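Local atomic coordinates of 3-hydroxyacyl-CoA dehydrogenase (Brucella suis, PDB entry 4O5O), a protein that probably catalyses the NAD-dependent oxidation of 3-hydroxyacyl-CoA to 3-oxoacyl-CoA, as expected of a Rossmann-fold short chain dehydrogenase. Residues B[90-95]-B[150-155]; B[175-180]-B[249-254]; B[191-196]-B[239-244]; B[197-202]-B[232-237]; B[219-224]-B[256-261]. All coordinates share one frame; numbering follows the deposited sequence.

Contact 1: B[90-95]-B[150-155]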
# COMPACT_ATOMS: atom_id res chain seq x y z
N VAL B 90 26.85 9.12 -4.39
CA VAL B 90 25.69 8.73 -3.60
C VAL B 90 25.22 9.93 -2.80
O VAL B 90 26.04 10.64 -2.20
CB VAL B 90 26.02 7.58 -2.61
CG1 VAL B 90 24.77 7.21 -1.81
CG2 VAL B 90 26.57 6.36 -3.34
N LEU B 91 23.91 10.17 -2.80
CA LEU B 91 23.29 11.13 -1.87
C LEU B 91 22.42 10.35 -0.91
O LEU B 91 21.60 9.53 -1.34
CB LEU B 91 22.40 12.13 -2.63
CG LEU B 91 21.53 13.03 -1.73
CD1 LEU B 91 22.33 13.97 -0.85
CD2 LEU B 91 20.54 13.82 -2.55
N VAL B 92 22.55 10.63 0.38
CA VAL B 92 21.65 10.08 1.37
C VAL B 92 21.06 11.26 2.14
O VAL B 92 21.76 11.98 2.85
CB VAL B 92 22.36 9.11 2.34
CG1 VAL B 92 21.31 8.36 3.15
CG2 VAL B 92 23.29 8.15 1.58
N ASN B 93 19.74 11.42 1.98
CA ASN B 93 18.99 12.46 2.64
C ASN B 93 18.50 11.91 3.99
O ASN B 93 17.59 11.09 3.99
CB ASN B 93 17.78 12.89 1.80
CG ASN B 93 18.13 13.85 0.68
OD1 ASN B 93 18.65 14.93 0.91
ND2 ASN B 93 17.71 13.52 -0.54
N CYS B 94 19.11 12.32 5.09
CA CYS B 94 18.70 11.95 6.45
C CYS B 94 18.17 13.11 7.26
O CYS B 94 17.54 12.87 8.30
CB CYS B 94 19.87 11.28 7.18
SG CYS B 94 20.49 9.80 6.40
N ALA B 95 18.39 14.35 6.81
CA ALA B 95 17.91 15.52 7.55
C ALA B 95 16.41 15.50 7.73
O ALA B 95 15.67 15.37 6.78
CB ALA B 95 18.29 16.82 6.85
N VAL B 150 23.40 6.91 -7.05
CA VAL B 150 22.30 6.40 -6.23
C VAL B 150 21.85 7.50 -5.27
O VAL B 150 22.69 8.12 -4.63
CB VAL B 150 22.76 5.18 -5.39
CG1 VAL B 150 21.58 4.58 -4.64
CG2 VAL B 150 23.43 4.13 -6.28
N ILE B 151 20.53 7.73 -5.19
CA ILE B 151 19.93 8.68 -4.27
C ILE B 151 19.04 7.91 -3.33
O ILE B 151 18.17 7.16 -3.77
CB ILE B 151 19.10 9.74 -5.02
CG1 ILE B 151 20.05 10.58 -5.88
CG2 ILE B 151 18.32 10.62 -4.03
CD1 ILE B 151 19.36 11.49 -6.86
N ILE B 152 19.28 8.07 -2.03
CA ILE B 152 18.51 7.37 -1.01
C ILE B 152 17.90 8.38 -0.06
O ILE B 152 18.61 9.19 0.54
CB ILE B 152 19.39 6.37 -0.21
CG1 ILE B 152 19.97 5.31 -1.16
CG2 ILE B 152 18.60 5.70 0.92
CD1 ILE B 152 21.11 4.52 -0.63
N ASN B 153 16.58 8.35 0.03
CA ASN B 153 15.83 9.27 0.86
C ASN B 153 15.30 8.57 2.09
O ASN B 153 15.21 7.33 2.12
CB ASN B 153 14.66 9.86 0.06
CG ASN B 153 15.14 10.70 -1.15
OD1 ASN B 153 16.19 11.25 -1.10
ND2 ASN B 153 14.32 10.86 -2.15
N THR B 154 14.96 9.35 3.10
CA THR B 154 14.45 8.80 4.34
C THR B 154 13.00 9.27 4.51
O THR B 154 12.74 10.46 4.62
CB THR B 154 15.30 9.26 5.53
OG1 THR B 154 16.67 8.91 5.29
CG2 THR B 154 14.84 8.60 6.83
N ALA B 155 12.07 8.32 4.51
CA ALA B 155 10.68 8.59 4.86
C ALA B 155 10.51 8.26 6.33
O ALA B 155 11.33 8.73 7.15
CB ALA B 155 9.73 7.83 3.94

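Contact 2: B[175-180]-B[249-254]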
# COMPACT_ATOMS: atom_id res chain seq x y z
N GLY B 175 5.04 12.42 1.41
CA GLY B 175 5.49 13.10 0.19
C GLY B 175 6.84 12.57 -0.30
O GLY B 175 7.02 12.36 -1.49
N VAL B 176 7.78 12.36 0.62
CA VAL B 176 9.06 11.79 0.23
C VAL B 176 8.84 10.40 -0.40
O VAL B 176 9.37 10.08 -1.45
CB VAL B 176 10.00 11.68 1.43
CG1 VAL B 176 11.23 10.84 1.07
CG2 VAL B 176 10.43 13.06 1.93
N ALA B 177 8.04 9.57 0.27
CA ALA B 177 7.79 8.23 -0.22
C ALA B 177 7.20 8.24 -1.64
O ALA B 177 7.66 7.51 -2.53
CB ALA B 177 6.90 7.45 0.73
N ALA B 178 6.20 9.09 -1.86
CA ALA B 178 5.46 9.13 -3.14
C ALA B 178 6.29 9.64 -4.31
O ALA B 178 5.99 9.33 -5.43
CB ALA B 178 4.17 9.92 -3.01
N MET B 179 7.28 10.48 -4.03
CA MET B 179 8.21 11.00 -5.01
C MET B 179 9.11 9.93 -5.62
O MET B 179 9.69 10.14 -6.69
CB MET B 179 9.22 11.99 -4.38
CG MET B 179 8.72 13.33 -4.05
SD MET B 179 10.14 14.41 -4.06
CE MET B 179 11.22 13.99 -2.69
N THR B 180 9.35 8.85 -4.87
CA THR B 180 10.41 7.92 -5.23
C THR B 180 10.21 7.46 -6.69
O THR B 180 11.15 7.45 -7.48
CB THR B 180 10.47 6.73 -4.27
OG1 THR B 180 10.42 7.18 -2.93
CG2 THR B 180 11.71 5.91 -4.48
N GLY B 249 13.29 2.53 -7.12
CA GLY B 249 11.90 2.97 -7.11
C GLY B 249 11.00 2.50 -6.00
O GLY B 249 9.78 2.58 -6.13
N GLU B 250 11.60 2.04 -4.91
CA GLU B 250 10.90 1.36 -3.81
C GLU B 250 11.13 2.06 -2.48
O GLU B 250 12.10 2.79 -2.30
CB GLU B 250 11.37 -0.12 -3.80
CG GLU B 250 11.09 -0.98 -2.59
CD GLU B 250 9.64 -1.25 -2.29
OE1 GLU B 250 8.77 -0.40 -2.67
OE2 GLU B 250 9.39 -2.34 -1.67
N VAL B 251 10.16 1.85 -1.57
CA VAL B 251 10.23 2.29 -0.20
C VAL B 251 10.35 1.04 0.66
O VAL B 251 9.48 0.16 0.60
CB VAL B 251 8.96 3.08 0.17
CG1 VAL B 251 8.97 3.51 1.62
CG2 VAL B 251 8.80 4.31 -0.72
N ILE B 252 11.43 0.93 1.43
CA ILE B 252 11.62 -0.21 2.31
C ILE B 252 11.41 0.17 3.77
O ILE B 252 12.11 1.06 4.29
CB ILE B 252 13.05 -0.76 2.19
CG1 ILE B 252 13.33 -1.18 0.74
CG2 ILE B 252 13.29 -1.92 3.15
CD1 ILE B 252 14.75 -1.64 0.50
N ARG B 253 10.49 -0.52 4.43
CA ARG B 253 10.26 -0.33 5.86
C ARG B 253 11.36 -1.07 6.63
O ARG B 253 11.61 -2.25 6.38
CB ARG B 253 8.90 -0.89 6.28
CG ARG B 253 7.75 -0.21 5.59
CD ARG B 253 6.43 -0.85 5.95
NE ARG B 253 6.09 -0.57 7.33
CZ ARG B 253 4.90 -0.23 7.75
NH1 ARG B 253 3.86 -0.22 6.92
NH2 ARG B 253 4.76 0.05 9.03
N LEU B 254 11.99 -0.34 7.55
CA LEU B 254 13.02 -0.89 8.41
C LEU B 254 12.58 -0.64 9.85
O LEU B 254 12.86 0.42 10.43
CB LEU B 254 14.35 -0.23 8.10
CG LEU B 254 15.55 -0.73 8.87
CD1 LEU B 254 15.91 -2.18 8.51
CD2 LEU B 254 16.75 0.19 8.67

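Contact 3: B[191-196]-B[239-244]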
# COMPACT_ATOMS: atom_id res chain seq x y z
N GLY B 191 20.93 6.57 -15.54
CA GLY B 191 21.53 5.52 -14.72
C GLY B 191 21.63 5.90 -13.24
O GLY B 191 22.57 5.50 -12.56
N ILE B 192 20.69 6.71 -12.74
CA ILE B 192 20.70 7.11 -11.35
C ILE B 192 19.48 6.45 -10.71
O ILE B 192 18.35 6.71 -11.09
CB ILE B 192 20.65 8.64 -11.20
CG1 ILE B 192 21.89 9.32 -11.83
CG2 ILE B 192 20.52 9.05 -9.73
CD1 ILE B 192 21.68 10.80 -12.06
N ARG B 193 19.75 5.60 -9.73
CA ARG B 193 18.67 4.95 -8.95
C ARG B 193 18.19 5.84 -7.82
O ARG B 193 18.96 6.68 -7.31
CB ARG B 193 19.18 3.61 -8.39
CG ARG B 193 19.40 2.56 -9.45
CD ARG B 193 19.67 1.19 -8.88
NE ARG B 193 20.96 1.15 -8.21
CZ ARG B 193 21.21 0.81 -6.95
NH1 ARG B 193 20.25 0.46 -6.10
NH2 ARG B 193 22.45 0.81 -6.51
N VAL B 194 16.92 5.64 -7.44
CA VAL B 194 16.31 6.41 -6.38
C VAL B 194 15.52 5.44 -5.52
O VAL B 194 14.62 4.74 -6.02
CB VAL B 194 15.38 7.51 -6.95
CG1 VAL B 194 14.85 8.38 -5.83
CG2 VAL B 194 16.09 8.35 -7.99
N MET B 195 15.89 5.41 -4.24
CA MET B 195 15.28 4.54 -3.25
C MET B 195 14.95 5.30 -2.00
O MET B 195 15.55 6.34 -1.71
CB MET B 195 16.26 3.44 -2.87
CG MET B 195 16.38 2.33 -3.90
SD MET B 195 14.94 1.28 -3.98
CE MET B 195 14.83 0.68 -2.29
N THR B 196 14.03 4.75 -1.23
CA THR B 196 13.62 5.34 0.05
C THR B 196 13.60 4.30 1.13
O THR B 196 13.15 3.18 0.90
CB THR B 196 12.25 6.01 -0.10
OG1 THR B 196 12.40 7.08 -1.03
CG2 THR B 196 11.71 6.57 1.21
N HIS B 239 23.91 0.78 2.80
CA HIS B 239 25.02 0.11 2.13
C HIS B 239 24.51 -0.96 1.14
O HIS B 239 24.98 -1.04 0.00
CB HIS B 239 25.90 -0.53 3.21
CG HIS B 239 27.25 -0.98 2.74
ND1 HIS B 239 28.26 -1.33 3.61
CD2 HIS B 239 27.77 -1.06 1.50
CE1 HIS B 239 29.33 -1.67 2.92
NE2 HIS B 239 29.06 -1.52 1.63
N HIS B 240 23.52 -1.75 1.57
CA HIS B 240 22.96 -2.79 0.70
C HIS B 240 22.30 -2.19 -0.54
O HIS B 240 22.44 -2.72 -1.63
CB HIS B 240 21.94 -3.69 1.44
CG HIS B 240 21.49 -4.82 0.58
ND1 HIS B 240 22.37 -5.77 0.11
CD2 HIS B 240 20.31 -5.07 -0.03
CE1 HIS B 240 21.73 -6.60 -0.68
NE2 HIS B 240 20.49 -6.19 -0.81
N ILE B 241 21.57 -1.09 -0.37
CA ILE B 241 20.94 -0.44 -1.52
C ILE B 241 22.00 0.01 -2.52
O ILE B 241 21.82 -0.13 -3.71
CB ILE B 241 20.05 0.74 -1.06
CG1 ILE B 241 18.82 0.23 -0.28
CG2 ILE B 241 19.64 1.63 -2.22
CD1 ILE B 241 18.06 1.30 0.48
N VAL B 242 23.09 0.56 -2.03
CA VAL B 242 24.16 0.98 -2.93
C VAL B 242 24.68 -0.22 -3.75
O VAL B 242 24.88 -0.13 -4.95
CB VAL B 242 25.27 1.72 -2.17
CG1 VAL B 242 26.46 1.96 -3.09
CG2 VAL B 242 24.74 3.03 -1.60
N GLU B 243 24.86 -1.35 -3.08
CA GLU B 243 25.42 -2.55 -3.72
C GLU B 243 24.47 -3.27 -4.67
O GLU B 243 24.91 -3.84 -5.68
CB GLU B 243 25.85 -3.56 -2.66
CG GLU B 243 27.03 -3.14 -1.84
CD GLU B 243 27.45 -4.17 -0.81
OE1 GLU B 243 26.63 -5.06 -0.40
OE2 GLU B 243 28.61 -4.09 -0.40
N ASN B 244 23.18 -3.27 -4.32
CA ASN B 244 22.19 -4.12 -5.00
C ASN B 244 21.46 -3.33 -6.09
O ASN B 244 20.51 -2.60 -5.81
CB ASN B 244 21.19 -4.72 -4.02
CG ASN B 244 20.39 -5.83 -4.65
OD1 ASN B 244 20.22 -5.88 -5.86
ND2 ASN B 244 19.91 -6.74 -3.82

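Contact 4: B[197-202]-B[232-237]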
# COMPACT_ATOMS: atom_id res chain seq x y z
N ILE B 197 14.12 4.65 2.30
CA ILE B 197 13.99 3.83 3.50
C ILE B 197 12.98 4.50 4.41
O ILE B 197 13.06 5.73 4.61
CB ILE B 197 15.32 3.66 4.26
CG1 ILE B 197 16.40 2.99 3.39
CG2 ILE B 197 15.14 2.90 5.56
CD1 ILE B 197 17.83 3.05 3.91
N ALA B 198 12.05 3.73 4.97
CA ALA B 198 11.08 4.20 5.94
C ALA B 198 11.43 3.60 7.30
O ALA B 198 11.00 2.48 7.64
CB ALA B 198 9.66 3.82 5.50
N PRO B 199 12.23 4.34 8.09
CA PRO B 199 12.58 3.78 9.39
C PRO B 199 11.44 3.74 10.39
O PRO B 199 10.57 4.62 10.38
CB PRO B 199 13.68 4.72 9.91
CG PRO B 199 14.05 5.60 8.80
CD PRO B 199 12.89 5.63 7.85
N GLY B 200 11.48 2.74 11.28
CA GLY B 200 10.67 2.74 12.48
C GLY B 200 11.30 3.57 13.56
O GLY B 200 11.81 4.65 13.28
N ILE B 201 11.25 3.05 14.78
CA ILE B 201 11.74 3.79 15.91
C ILE B 201 13.24 3.49 16.12
O ILE B 201 13.62 2.36 16.46
CB ILE B 201 10.95 3.46 17.20
CG1 ILE B 201 9.45 3.65 17.01
CG2 ILE B 201 11.44 4.39 18.30
CD1 ILE B 201 8.58 3.01 18.09
N PHE B 202 14.08 4.51 15.94
CA PHE B 202 15.52 4.40 16.11
C PHE B 202 16.02 5.27 17.26
O PHE B 202 15.39 6.25 17.63
CB PHE B 202 16.24 4.79 14.82
CG PHE B 202 16.29 3.68 13.82
CD1 PHE B 202 15.15 3.26 13.17
CD2 PHE B 202 17.45 2.98 13.60
CE1 PHE B 202 15.19 2.17 12.31
CE2 PHE B 202 17.50 1.89 12.76
CZ PHE B 202 16.36 1.48 12.10
N ALA B 232 23.33 2.25 13.06
CA ALA B 232 24.19 1.44 12.17
C ALA B 232 23.37 0.44 11.33
O ALA B 232 23.79 0.04 10.25
CB ALA B 232 25.24 0.68 12.97
N GLU B 233 22.21 -0.00 11.86
CA GLU B 233 21.34 -0.91 11.08
C GLU B 233 20.69 -0.21 9.88
O GLU B 233 20.49 -0.80 8.82
CB GLU B 233 20.29 -1.54 12.00
CG GLU B 233 20.91 -2.46 13.05
CD GLU B 233 19.94 -2.94 14.11
OE1 GLU B 233 19.35 -2.09 14.83
OE2 GLU B 233 19.78 -4.19 14.25
N TYR B 234 20.37 1.07 10.07
CA TYR B 234 19.86 1.89 8.97
C TYR B 234 20.99 2.04 7.94
O TYR B 234 20.80 1.90 6.74
CB TYR B 234 19.38 3.26 9.51
CG TYR B 234 19.09 4.28 8.45
CD1 TYR B 234 20.09 5.10 7.98
CD2 TYR B 234 17.82 4.41 7.90
CE1 TYR B 234 19.87 6.01 6.99
CE2 TYR B 234 17.59 5.34 6.87
CZ TYR B 234 18.63 6.14 6.44
OH TYR B 234 18.50 7.08 5.44
N ALA B 235 22.18 2.37 8.43
CA ALA B 235 23.33 2.53 7.54
C ALA B 235 23.67 1.25 6.79
O ALA B 235 24.11 1.31 5.63
CB ALA B 235 24.56 3.02 8.32
N ALA B 236 23.47 0.09 7.42
CA ALA B 236 23.69 -1.19 6.74
C ALA B 236 22.73 -1.39 5.57
O ALA B 236 23.12 -1.88 4.50
CB ALA B 236 23.55 -2.33 7.74
N LEU B 237 21.47 -0.97 5.73
CA LEU B 237 20.52 -1.03 4.63
C LEU B 237 20.92 -0.06 3.52
O LEU B 237 20.81 -0.38 2.33
CB LEU B 237 19.10 -0.82 5.14
CG LEU B 237 18.00 -0.85 4.06
CD1 LEU B 237 18.04 -2.17 3.28
CD2 LEU B 237 16.62 -0.60 4.64

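Contact 5: B[219-224]-B[256-261]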
# COMPACT_ATOMS: atom_id res chain seq x y z
N GLY B 219 10.21 1.00 22.62
CA GLY B 219 10.81 -0.27 22.27
C GLY B 219 9.84 -1.43 22.41
O GLY B 219 9.86 -2.36 21.60
N ALA B 220 9.02 -1.39 23.45
CA ALA B 220 8.05 -2.47 23.71
C ALA B 220 6.95 -2.55 22.65
O ALA B 220 6.30 -3.59 22.52
CB ALA B 220 7.44 -2.32 25.09
N SER B 221 6.73 -1.47 21.90
CA SER B 221 5.74 -1.51 20.84
C SER B 221 6.22 -2.22 19.59
O SER B 221 5.41 -2.48 18.71
CB SER B 221 5.29 -0.10 20.45
OG SER B 221 6.31 0.66 19.84
N VAL B 222 7.51 -2.54 19.51
CA VAL B 222 8.10 -3.16 18.32
C VAL B 222 8.11 -4.69 18.44
O VAL B 222 8.70 -5.22 19.38
CB VAL B 222 9.53 -2.65 18.12
CG1 VAL B 222 10.15 -3.23 16.88
CG2 VAL B 222 9.55 -1.12 18.07
N PRO B 223 7.45 -5.42 17.49
CA PRO B 223 7.36 -6.88 17.68
C PRO B 223 8.70 -7.60 17.79
O PRO B 223 8.97 -8.30 18.78
CB PRO B 223 6.56 -7.35 16.46
CG PRO B 223 5.68 -6.19 16.12
CD PRO B 223 6.51 -4.96 16.44
N PHE B 224 9.57 -7.41 16.81
CA PHE B 224 10.91 -8.05 16.92
C PHE B 224 11.84 -7.41 15.91
O PHE B 224 11.52 -7.40 14.72
CB PHE B 224 10.90 -9.59 16.68
CG PHE B 224 12.18 -10.22 17.09
CD1 PHE B 224 12.39 -10.64 18.39
CD2 PHE B 224 13.24 -10.30 16.20
CE1 PHE B 224 13.62 -11.13 18.77
CE2 PHE B 224 14.48 -10.79 16.59
CZ PHE B 224 14.67 -11.20 17.88
N GLY B 256 11.22 -3.53 12.34
CA GLY B 256 10.94 -4.58 13.36
C GLY B 256 9.48 -5.07 13.37
O GLY B 256 8.98 -5.59 14.39
N ALA B 257 8.77 -4.85 12.24
CA ALA B 257 7.33 -5.15 12.11
C ALA B 257 6.42 -4.24 12.91
O ALA B 257 5.24 -4.55 13.12
CB ALA B 257 7.03 -6.64 12.36
N LEU B 258 6.95 -3.10 13.36
CA LEU B 258 6.12 -2.11 14.05
C LEU B 258 4.95 -1.66 13.17
O LEU B 258 5.13 -1.35 11.98
CB LEU B 258 6.97 -0.90 14.38
CG LEU B 258 6.30 0.36 14.93
CD1 LEU B 258 5.73 0.12 16.29
CD2 LEU B 258 7.26 1.54 14.94
N ARG B 259 3.78 -1.59 13.79
CA ARG B 259 2.62 -0.90 13.20
C ARG B 259 2.09 0.07 14.25
O ARG B 259 1.40 -0.33 15.17
CB ARG B 259 1.54 -1.89 12.75
CG ARG B 259 1.99 -2.83 11.65
CD ARG B 259 2.29 -2.10 10.33
NE ARG B 259 2.63 -2.97 9.23
CZ ARG B 259 3.82 -3.49 8.97
NH1 ARG B 259 4.86 -3.29 9.75
NH2 ARG B 259 3.97 -4.23 7.87
N MET B 260 2.42 1.35 14.13
CA MET B 260 2.15 2.26 15.23
C MET B 260 0.66 2.39 15.48
O MET B 260 -0.12 2.60 14.56
CB MET B 260 2.73 3.65 14.95
CG MET B 260 4.25 3.70 14.86
SD MET B 260 4.87 5.37 14.76
CE MET B 260 4.19 5.94 13.20
N ALA B 261 0.32 2.35 16.74
CA ALA B 261 -1.01 2.63 17.21
C ALA B 261 -1.27 4.15 17.18
O ALA B 261 -0.37 4.95 17.02
CB ALA B 261 -1.16 2.11 18.63
O HOH W 1 3.43 -2.55 16.65

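Contact 1: B[90-95]-B[150-155]
Leu91 uses both polar atoms of its backbone on the strand 150-154: Leu91 N donates to Val150 O at 3.0 Å, and Leu91 O receives Ile152 N at 2.8 Å. A third bond, Asn93 N to Ile152 O, continues the ladder, and the axes of the two strands differ in direction by only 5°. This is the tight part. Side chains on the sheet faces merely graze one another, as where Leu91 CD2 lies 4.2 Å from Ile151 CG2; the covering is done by helix 112-137 over Leu91 and by helix 231-243 over Val92 and Ile152. Such parallel pairing belongs to the centre of the Rossmann sheet, and Asn93-Cys94-Ala95 fits the NNAG-type sequence that follows this strand in short chain dehydrogenases. Both asparagine amides rise from the same face, side by side with their planes 39° apart. Asn93 ND2 gives a nearly straight bond to Asn153 OD1 (2.8 Å), which lies close to the amide plane of Asn93. Beyond them the strands part, and Cys94 is partly exposed. Thr154 OG1, shared with Tyr234 OH, still donates to Asn93 O at 2.7 Å.

Contact 2: B[175-180]-B[249-254]
Thr180 and Val251 meet between helix 167-187 and strand 251-254, their side chains crossing at a slant. Val251 CG2 stands anti to its own carbonyl carbon, and this branch makes the contact: it comes to 3.9 Å from Ala177 CB, with Ala177 O and Thr180 OG1 about as near, so one methyl nests against a single turn of the helix. Thr180 divides its two branches. Its CG2, anti to the backbone N (OG1 at chi1 -48°), reaches past the valine to the turn ahead of the strand, where it lies 3.8 Å from Gly249 C and equally near Glu250 O. Its OG1 turns back into the helix instead and donates to Ala177 O at 2.8 Å, approaching from above the carbonyl plane. Thr180 N bonds to that oxygen from the same face, and the hydroxyl also meets Thr196 OG1 of the neighbouring strand. In the Rossmann fold this helix lies over one face of the parallel sheet, here across its edge strand within the chain. Glu250 points away from the helix, its OE2 accepting Arg253 N of the second subunit, while OE1 and Val251 O hold a Tris molecule probably taken up from the crystallisation liquor. No hydrogen bond spans helix and strand; with the threonine hydroxyl occupied by its own helix and by Thr196, what faces the strand is mostly methyl surface, and the two elements are joined here by van der Waals contact alone.

Contact 3: B[191-196]-B[239-244]
Arg193 reaches across to the last turn of helix 231-243 and grips one carbonyl with both terminal nitrogens: NH1 lies 2.9 Å from Ile241 O and NH2 3.0 Å from the same atom. The grip is end-on, and the oxygen sits in the guanidinium plane; NH2 arrives in the carbonyl plane of Ile241, NH1 tilted from it. Asn244 O stands over one face of the guanidinium, 3.1 Å from NH1 but at too poor an angle to count as a bond. Next to this polar cluster, Met195 CG packs on Ile241 CG2 at 3.7 Å. Strand residues 192-196 and helix residues 239-243 run roughly antiparallel, with 151° between their directions and 10.2 Å between their axes. The helix is the last and longest in the connection of the crossover, right-handed as is usual in Rossmann folds, from this strand to the neighbouring strand 251-254. A positive charge beside carbonyls at the C-terminal end of a helix would be expected to interact favourably with its dipole. Further out, a bend at chi3 (-69°) brings the end of the Arg193 chain up to the helix carbonyls, and the guanidinium is steadied by a salt bridge from NE to Glu147 and by a bond from NH1 to Leu247 O. Asn244, the first residue beyond the helix, still gives its N to His240 O at 2.8 Å; its ND2 bonds to Glu233 O of the second subunit, and the His240 ring stacks on His240 of that subunit.

Contact 4: B[197-202]-B[232-237]
Tyr234 and Leu237 both carry CG anti to the backbone N (chi1 169° and 179°), which sends the two side chains from one side of helix 231-243 down to Ile197 on the strand. Ile197 meets both. CG2 lies 3.7 Å from Tyr234 CE2, and CD1 reaches the same ring atom at 3.8 Å, the two side chains crossing at a slant. CG1 meets Leu237 CD2 at 3.8 Å, with the two chains pointing at each other tip to tip. Pro199, two residues on and on the same side of the strand, adds its CG at 4.0 Å from Tyr234 CE2. Strand residues 197-199 and helix residues 232-237 are nearly antiparallel (165°), their short axes 10.4 Å apart, which is the ordinary spacing of a helix layered on a Rossmann sheet; the Pro199-Gly200 pair at the strand end matches the Pro-Gly sequence found at this place in many short chain dehydrogenases. Past it the chain swings round, and Phe202 returns to the helix, crossing Tyr234 at about a right angle. The aromatic rings do not stack: Phe202 CE2 touches Tyr234 CB at 4.0 Å, and Glu233 CB lies at the ring edge. Not one hydrogen bond joins the two segments. The polar ends look elsewhere, Tyr234 OH to Thr154 OG1 and Glu233 OE2 to Arg227 in a salt bridge. Leu25 and Val29 of helix 24-35 also pack on Tyr234, while Met246 of the second subunit packs on Phe202.

Contact 5: B[219-224]-B[256-261]
Phe224 N donates to Gly256 O over 3.1 Å in an almost straight bond (175°), the single direct hydrogen bond between the two segments, made where the chain turns through positive phi at both Gly256 and Ala257. The segments are the loop leaving helix 212-220 and the irregular tail after strand 251-254, the last strand of the Rossmann fold. In short chain dehydrogenases the part between the sixth strand and the following long helix commonly covers the substrate side, so the contact probably ties that cover to the C-terminal tail. Pro223 lies against the backbone of the turn: its CD is 3.3 Å from Gly256 O and its CG 3.4 Å from Ala257 O, while CG also touches Ala257 CB. Val222 comes in beside the glycine, where there is no side chain, and sets its CG1 3.6 Å from Gly256 O. Leu258 stretches to the other end of the loop, where CD1 meets Ser221 OG at 3.6 Å. That hydroxyl takes the crowded position between backbone N and carbonyl carbon (chi1 67°), from which it bonds to Leu218 O in helix 212-220. Several groups also face the second subunit: Phe224 O takes Asn248 ND2 of that chain, and Arg259 NH2 gives to its Gly249 O. Arg259 NH1 folds back over the carbonyl plane of Leu258 and bonds to its oxygen. At the exposed end a water completes the join, donating to Ser221 O at 2.9 Å and accepting from Arg259 N at 3.0 Å.

Overall arrangement
Contacts 1 to 4 meet in one parallel sheet, in which strand 192-199 stands between strands 149-154 and 251-254. Contacts 3 and 4 share that strand and helix 231-243, and Ile241 CD1 lies 3.7 Å from Ile197 CG1 between them. Both are nested within the loop closed by contact 2. Contact 1 reaches contact 4 through Thr154 OG1 and Tyr234 OH, 2.6 Å apart. Contact 5, its centre about 24 Å from that of contact 1, touches contact 4 at Ile201. A Tris molecule, probably from the crystallisation liquor, lies about 3 Å from the Glu250 side chain of contact 2. The zinc ion, bound by His3 and His5 in the N-terminal histidine run, probably an expression tag, is about 12 Å from the Asn244 side chain.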